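Local coordinates for protein VP5 (Halorubrum pleomorphic virus 6, PDB 6QGL) that probably mediates fusion of the viral envelope with the membrane of its haloarchaeal host cell, at residues Y218-D222 and G223-M227. Sequence-based numbering, arbitrary orientation.
Sequences YNTVD and GTQYM
Y226 lies alongside N219 in a beta hairpin, on the face that also carries V221. Both side chains point the same way. N219 CB sits 3.8 Å from Y226 CE1. N219 CG follows beside the same ring atom. N219 ND2 comes obliquely to the ring, 3.5 Å from Y226 CE1 and 3.7 Å from Y226 OH. The amide plane is tilted 31° from the ring plane. The polar end of N219 is used elsewhere: ND2 donates to I148 O, and OD1 accepts from D150 N. V221 CG2 meets the edge of the Y226 ring at 4.1 Å from Y226 CE1, and M227 CG rests over one face, toward the rim.

On the face of T220 and Q225, the Q225 chain, extended beyond CG, lies alongside the Y218 ring. Q225 CG is 3.7 Å from Y218 CD2, and Q225 CD is 3.6 Å from Y218 CE2. The ring and amide planes are 39° apart.

Four backbone bonds pair N219 with Y226 and V221 with T224. A type I' turn through D222 and G223, both at positive phi, joins the strands. N219 touches helix 97-140, V221 touches helix 43-66, and Y226 touches both. The chemistry implies a hairpin held by its own backbone, with the N219 amide anchoring it to the 148-150 region.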
# COMPACT_ATOMS: atom_id res chain seq x y z
N TYR A 218 -10.06 8.58 14.66
CA TYR A 218 -9.85 9.08 13.29
C TYR A 218 -10.24 10.55 13.06
O TYR A 218 -11.10 11.08 13.77
CB TYR A 218 -10.63 8.20 12.31
CG TYR A 218 -12.12 8.15 12.59
CD1 TYR A 218 -12.63 7.32 13.59
CD2 TYR A 218 -13.01 8.92 11.86
CE1 TYR A 218 -14.00 7.28 13.86
CE2 TYR A 218 -14.38 8.89 12.12
CZ TYR A 218 -14.87 8.06 13.12
OH TYR A 218 -16.22 8.02 13.38
N ASN A 219 -9.62 11.18 12.05
CA ASN A 219 -9.91 12.54 11.60
C ASN A 219 -10.80 12.47 10.35
O ASN A 219 -10.65 11.56 9.54
CB ASN A 219 -8.61 13.29 11.27
CG ASN A 219 -8.75 14.78 11.04
OD1 ASN A 219 -9.76 15.42 11.37
ND2 ASN A 219 -7.72 15.39 10.48
N THR A 220 -11.74 13.43 10.21
CA THR A 220 -12.63 13.52 9.05
C THR A 220 -12.38 14.84 8.32
O THR A 220 -12.65 15.90 8.88
CB THR A 220 -14.11 13.29 9.45
OG1 THR A 220 -14.21 12.12 10.27
CG2 THR A 220 -15.03 13.15 8.25
N VAL A 221 -11.82 14.77 7.11
CA VAL A 221 -11.53 15.94 6.28
C VAL A 221 -12.18 15.73 4.91
O VAL A 221 -11.78 14.83 4.18
CB VAL A 221 -10.00 16.24 6.15
CG1 VAL A 221 -9.75 17.47 5.26
CG2 VAL A 221 -9.35 16.42 7.51
N ASP A 222 -13.20 16.56 4.59
CA ASP A 222 -13.96 16.51 3.33
C ASP A 222 -14.50 15.09 3.05
O ASP A 222 -14.26 14.51 1.99
CB ASP A 222 -13.12 17.09 2.17
CG ASP A 222 -13.87 17.32 0.87
OD1 ASP A 222 -14.99 17.87 0.92
OD2 ASP A 222 -13.32 16.97 -0.20
N GLY A 223 -15.18 14.53 4.06
CA GLY A 223 -15.78 13.19 3.99
C GLY A 223 -14.84 12.01 4.09
O GLY A 223 -15.30 10.87 4.20
N THR A 224 -13.51 12.26 4.06
CA THR A 224 -12.47 11.23 4.14
C THR A 224 -12.06 11.01 5.59
O THR A 224 -11.67 11.96 6.27
CB THR A 224 -11.26 11.62 3.26
OG1 THR A 224 -11.71 11.85 1.92
CG2 THR A 224 -10.15 10.58 3.27
N GLN A 225 -12.14 9.75 6.05
CA GLN A 225 -11.74 9.35 7.39
C GLN A 225 -10.34 8.77 7.31
O GLN A 225 -10.12 7.83 6.54
CB GLN A 225 -12.71 8.30 7.98
CG GLN A 225 -14.11 8.81 8.28
CD GLN A 225 -15.09 7.75 8.76
OE1 GLN A 225 -16.25 8.05 9.06
NE2 GLN A 225 -14.66 6.50 8.84
N TYR A 226 -9.39 9.33 8.06
CA TYR A 226 -8.01 8.85 8.09
C TYR A 226 -7.46 8.94 9.51
O TYR A 226 -8.19 9.35 10.41
CB TYR A 226 -7.13 9.53 7.02
CG TYR A 226 -6.52 10.87 7.38
CD1 TYR A 226 -7.32 11.97 7.68
CD2 TYR A 226 -5.14 11.07 7.32
CE1 TYR A 226 -6.77 13.21 7.98
CE2 TYR A 226 -4.58 12.31 7.61
CZ TYR A 226 -5.39 13.38 7.94
OH TYR A 226 -4.83 14.60 8.23
N MET A 227 -6.19 8.49 9.73
CA MET A 227 -5.53 8.42 11.05
C MET A 227 -6.32 7.50 11.98
O MET A 227 -6.34 7.71 13.19
CB MET A 227 -5.44 9.81 11.69
CG MET A 227 -4.34 10.67 11.18
SD MET A 227 -4.59 12.34 11.83
CE MET A 227 -4.10 12.11 13.55